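Local coordinates for protein putative sugar ABC transporter (Yersinia enterocolitica subsp. enterocolitica 8081, PDB 5ULB) that probably binds methylthioribose-like sugars, here a selenium analogue of methylthioribose, for uptake by an ABC transporter, at residues Gln295-Ser300 with Ser311-Gly316; Gly133-Asp138 with Lys233-Asp238. All coordinates share one frame; numbering follows the deposited sequence.

Contact 1 (Gln295-Ser300 with Ser311-Gly316); sequences QALLVS and SKIIPG
Leu297, on the short helix 295-299, lays one branch of its side chain against Ile313 and Ile314 of the irregular segment 311-316. The tight part of this small contact gathers round CD2 of Leu297, which lies 3.9 Å from CG1 of Ile314 and 4.0 Å from the backbone O of Ile313. Just beside it, CG of Leu297 meets CD1 of Ile313 at 4.1 Å, the two side chains passing alongside one another and pointing opposite ways. Leu297 reaches across because its CG stands anti to the backbone N (chi1 -177°), which sends the branched end out from the helix. Ile313 answers with its longer arm: CG1 is flanked by both backbone neighbours (chi1 58°), and the extended chi2 carries CD1 toward the leucine. Branched aliphatic residues suit this place, since no hydrogen bond joins the segments and the contact between them is apolar packing. The solvent side is looser. Leu297, Ile313 and Ile314 all stay partly exposed, so this is a surface contact, and the interface buries only 156 Å² in all. Inward, Leu298 is buried, packing on Leu244 and Met247 of helix 241-248 and on Ile293 of strand 285-294. Ile314 touches Ile293 as well, and Arg248 donates a hydrogen bond to the backbone O of Leu298, fastening helix 295-299 to the end of helix 241-248.

Contact 2 (Gly133-Asp138 with Lys233-Asp238); sequences GQLVKD and KLYSID
Helix 133-138 and strand 233-237 run nearly antiparallel, their axes 154° apart in direction and 8.9 Å apart at closest approach, with Leu135 opposite Tyr235. The ring of Tyr235 fills much of the gap. CB of Leu135 stands over the middle of one ring face, 3.8 Å from the centroid, a CH-pi contact, while CD1 of Leu135 reaches CD1 of Tyr235 at 3.8 Å. Setting CG of Leu135 anti to the backbone N (chi1 -174°) carries its branch along the CD1 side of the ring. Toward the CE2 corner, CG of Gln134 comes within 4.0 Å of CE2 of Tyr235. This is helix-on-sheet packing of the alpha/beta periplasmic binding protein fold: helix 124-138 lies on one face of the sheet at strands 233-237 and 208-211, where Leu135 and Tyr235 both also touch Ala208. Tyrosine suits the position because a flat ring packs under the helix while its hydroxyl extends to the exposed Asp138. There the OH of Tyr235 donates to the anti lone pair of OD2 of Asp138 at 2.6 Å, with the carboxylate turned 56° from the ring. One helical turn back, Gln134 bends at chi2 to bring NE2 to OD1 of Asp138 at 2.9 Å, from above the carboxylate plane. With each oxygen engaged, the carboxylate's rotation is restrained. Beyond the strand's end, Asp238 lines the sugar pocket, and its OD2 accepts a hydrogen bond from the backbone N of Asp214.

From the N terminus, the chain first reaches contact 2: helix 124-138 leads into strand 143-148, and after 94 intervening residues strand 233-237 returns beneath that helix to close a long loop. Only then does contact 1 open, so the two lie in series and neither nest nor cross. It closes a short loop of 10 residues, without helix or strand, between helix 295-299 and the segment before helix 327-335. The centres of contact 1 and contact 2 are about 17 Å apart, and the nearest atoms of contact 1 and contact 2 about 7 Å, so they do not meet. Strand 254-259, beside 233-237 in the sheet, connects their surroundings: Tyr235 packs on Val256, and Gln295 shares backbone hydrogen bonding with Lys255.

Contact 1 (Gln295-Ser300 with Ser311-Gly316)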
# COMPACT_ATOMS: atom_id res chain seq x y z
N GLN A 295 -18.82 -0.91 5.19
CA GLN A 295 -19.02 -0.89 6.63
C GLN A 295 -20.06 -1.88 7.09
O GLN A 295 -19.89 -2.56 8.10
CB GLN A 295 -19.42 0.50 7.05
CG GLN A 295 -19.73 0.71 8.50
CD GLN A 295 -20.03 2.11 8.86
OE1 GLN A 295 -20.76 2.80 8.13
NE2 GLN A 295 -19.50 2.59 10.02
N ALA A 296 -21.15 -1.99 6.35
CA ALA A 296 -22.27 -2.85 6.85
C ALA A 296 -21.80 -4.32 7.00
O ALA A 296 -22.29 -5.04 7.90
CB ALA A 296 -23.43 -2.77 5.98
N LEU A 297 -20.92 -4.76 6.11
CA LEU A 297 -20.36 -6.10 6.24
C LEU A 297 -19.69 -6.34 7.60
O LEU A 297 -19.89 -7.40 8.23
CB LEU A 297 -19.44 -6.39 5.01
CG LEU A 297 -18.82 -7.75 4.96
CD1 LEU A 297 -19.88 -8.79 4.70
CD2 LEU A 297 -17.74 -7.82 3.89
N LEU A 298 -18.84 -5.42 7.95
CA LEU A 298 -18.15 -5.49 9.20
C LEU A 298 -19.05 -5.38 10.40
O LEU A 298 -18.90 -6.14 11.38
CB LEU A 298 -16.98 -4.49 9.22
CG LEU A 298 -15.65 -4.99 8.80
CD1 LEU A 298 -15.11 -6.14 9.71
CD2 LEU A 298 -15.77 -5.45 7.42
N VAL A 299 -20.01 -4.47 10.35
CA VAL A 299 -20.97 -4.29 11.47
C VAL A 299 -21.78 -5.55 11.73
O VAL A 299 -22.11 -5.87 12.90
CB VAL A 299 -21.88 -3.08 11.21
CG1 VAL A 299 -23.06 -2.90 12.22
CG2 VAL A 299 -20.94 -1.82 11.30
N SER A 300 -22.03 -6.33 10.64
CA SER A 300 -22.77 -7.64 10.73
C SER A 300 -22.03 -8.80 11.42
O SER A 300 -22.63 -9.80 11.76
CB SER A 300 -23.12 -8.16 9.36
OG SER A 300 -24.04 -7.33 8.71
N SER A 311 -10.77 -12.98 4.72
CA SER A 311 -10.97 -14.01 3.75
C SER A 311 -12.22 -14.82 4.01
O SER A 311 -12.70 -15.53 3.11
CB SER A 311 -9.79 -14.93 3.64
OG SER A 311 -9.54 -15.63 4.85
N LYS A 312 -12.69 -14.87 5.23
CA LYS A 312 -13.83 -15.62 5.54
C LYS A 312 -15.05 -14.97 5.13
O LYS A 312 -16.04 -15.70 4.99
CB LYS A 312 -13.96 -15.94 7.06
CG LYS A 312 -12.66 -16.54 7.62
CD LYS A 312 -12.99 -17.65 8.61
CE LYS A 312 -11.74 -18.35 9.12
NZ LYS A 312 -11.20 -17.64 10.30
N ILE A 313 -15.03 -13.69 4.85
CA ILE A 313 -16.24 -12.95 4.47
C ILE A 313 -16.16 -12.21 3.16
O ILE A 313 -17.10 -11.62 2.73
CB ILE A 313 -16.72 -11.98 5.65
CG1 ILE A 313 -15.62 -10.98 6.03
CG2 ILE A 313 -17.22 -12.80 6.82
CD1 ILE A 313 -16.06 -9.97 7.06
N ILE A 314 -14.97 -12.21 2.56
CA ILE A 314 -14.71 -11.64 1.25
C ILE A 314 -13.98 -12.71 0.46
O ILE A 314 -12.78 -12.95 0.59
CB ILE A 314 -13.87 -10.35 1.32
CG1 ILE A 314 -14.51 -9.34 2.21
CG2 ILE A 314 -13.41 -9.87 -0.08
CD1 ILE A 314 -13.70 -8.11 2.34
N PRO A 315 -14.71 -13.43 -0.39
CA PRO A 315 -14.12 -14.52 -1.18
C PRO A 315 -12.90 -14.05 -1.91
O PRO A 315 -13.01 -13.04 -2.61
CB PRO A 315 -15.19 -14.82 -2.20
CG PRO A 315 -16.47 -14.62 -1.43
CD PRO A 315 -16.21 -13.37 -0.58
N GLY A 316 -11.79 -14.77 -1.67
CA GLY A 316 -10.56 -14.58 -2.27
C GLY A 316 -9.65 -13.43 -1.76
O GLY A 316 -8.51 -13.25 -2.26

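Contact 2 (Gly133-Asp138 with Lys233-Asp238)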
# COMPACT_ATOMS: atom_id res chain seq x y z
N GLY A 133 -15.94 7.20 -6.01
CA GLY A 133 -17.19 6.98 -6.70
C GLY A 133 -18.31 6.61 -5.82
O GLY A 133 -19.47 6.95 -6.08
N GLN A 134 -18.07 5.89 -4.71
CA GLN A 134 -19.14 5.60 -3.72
C GLN A 134 -19.59 6.85 -3.09
O GLN A 134 -20.80 6.97 -2.81
CB GLN A 134 -18.69 4.59 -2.70
CG GLN A 134 -19.85 4.00 -1.91
CD GLN A 134 -20.84 3.16 -2.73
OE1 GLN A 134 -20.38 2.30 -3.57
NE2 GLN A 134 -22.07 3.48 -2.62
N LEU A 135 -18.70 7.77 -2.81
CA LEU A 135 -19.06 9.07 -2.27
C LEU A 135 -20.05 9.79 -3.22
O LEU A 135 -21.10 10.32 -2.91
CB LEU A 135 -17.80 9.88 -1.95
CG LEU A 135 -17.91 11.23 -1.23
CD1 LEU A 135 -16.52 11.64 -0.80
CD2 LEU A 135 -18.48 12.30 -2.11
N VAL A 136 -19.68 9.78 -4.50
CA VAL A 136 -20.52 10.43 -5.52
C VAL A 136 -21.87 9.81 -5.52
O VAL A 136 -22.89 10.54 -5.61
CB VAL A 136 -19.85 10.34 -6.88
CG1 VAL A 136 -20.80 10.79 -8.00
CG2 VAL A 136 -18.50 11.16 -6.93
N LYS A 137 -21.95 8.48 -5.55
CA LYS A 137 -23.24 7.74 -5.59
C LYS A 137 -24.04 8.13 -4.32
O LYS A 137 -25.22 8.46 -4.40
CB LYS A 137 -22.96 6.28 -5.56
CG LYS A 137 -22.43 5.68 -6.84
CD LYS A 137 -22.19 4.14 -6.70
CE LYS A 137 -21.66 3.55 -7.98
NZ LYS A 137 -21.29 2.17 -7.84
N ASP A 138 -23.42 8.07 -3.15
CA ASP A 138 -24.14 8.27 -1.87
C ASP A 138 -24.70 9.68 -1.75
O ASP A 138 -25.68 9.86 -1.13
CB ASP A 138 -23.24 8.00 -0.72
CG ASP A 138 -22.94 6.49 -0.55
OD1 ASP A 138 -23.52 5.62 -1.24
OD2 ASP A 138 -22.10 6.15 0.40
N LYS A 233 -19.36 11.80 6.41
CA LYS A 233 -19.05 10.43 6.04
C LYS A 233 -17.65 10.27 5.44
O LYS A 233 -17.21 11.14 4.70
CB LYS A 233 -20.14 9.91 5.08
CG LYS A 233 -21.53 9.90 5.75
CD LYS A 233 -21.56 9.35 7.21
CE LYS A 233 -22.94 9.44 7.89
NZ LYS A 233 -22.91 9.35 9.43
N LEU A 234 -17.00 9.17 5.78
CA LEU A 234 -15.65 8.91 5.36
C LEU A 234 -15.55 7.76 4.32
O LEU A 234 -16.18 6.71 4.53
CB LEU A 234 -14.69 8.45 6.49
CG LEU A 234 -14.44 9.30 7.61
CD1 LEU A 234 -13.68 8.58 8.73
CD2 LEU A 234 -13.65 10.52 7.12
N TYR A 235 -14.77 7.99 3.28
CA TYR A 235 -14.56 7.02 2.20
C TYR A 235 -13.06 6.92 2.04
O TYR A 235 -12.40 7.90 1.79
CB TYR A 235 -15.21 7.57 0.92
CG TYR A 235 -16.71 7.75 1.03
CD1 TYR A 235 -17.24 8.83 1.68
CD2 TYR A 235 -17.60 6.78 0.58
CE1 TYR A 235 -18.62 8.96 1.85
CE2 TYR A 235 -18.95 6.89 0.75
CZ TYR A 235 -19.44 7.99 1.36
OH TYR A 235 -20.78 8.12 1.58
N SER A 236 -12.53 5.67 2.15
CA SER A 236 -11.08 5.48 2.16
C SER A 236 -10.59 4.48 1.16
O SER A 236 -11.25 3.52 0.78
CB SER A 236 -10.69 5.03 3.62
OG SER A 236 -9.29 5.19 3.88
N ILE A 237 -9.30 4.63 0.90
CA ILE A 237 -8.41 3.63 0.31
C ILE A 237 -7.60 2.98 1.45
O ILE A 237 -7.32 3.66 2.48
CB ILE A 237 -7.54 4.29 -0.75
CG1 ILE A 237 -8.45 4.77 -1.93
CG2 ILE A 237 -6.46 3.36 -1.28
CD1 ILE A 237 -7.79 5.60 -2.97
N ASP A 238 -7.28 1.74 1.28
CA ASP A 238 -6.49 0.91 2.18
C ASP A 238 -7.27 0.25 3.31
O ASP A 238 -8.35 0.72 3.63
CB ASP A 238 -5.24 1.58 2.78
CG ASP A 238 -4.34 2.24 1.81
OD1 ASP A 238 -4.04 1.62 0.73
OD2 ASP A 238 -3.87 3.39 2.11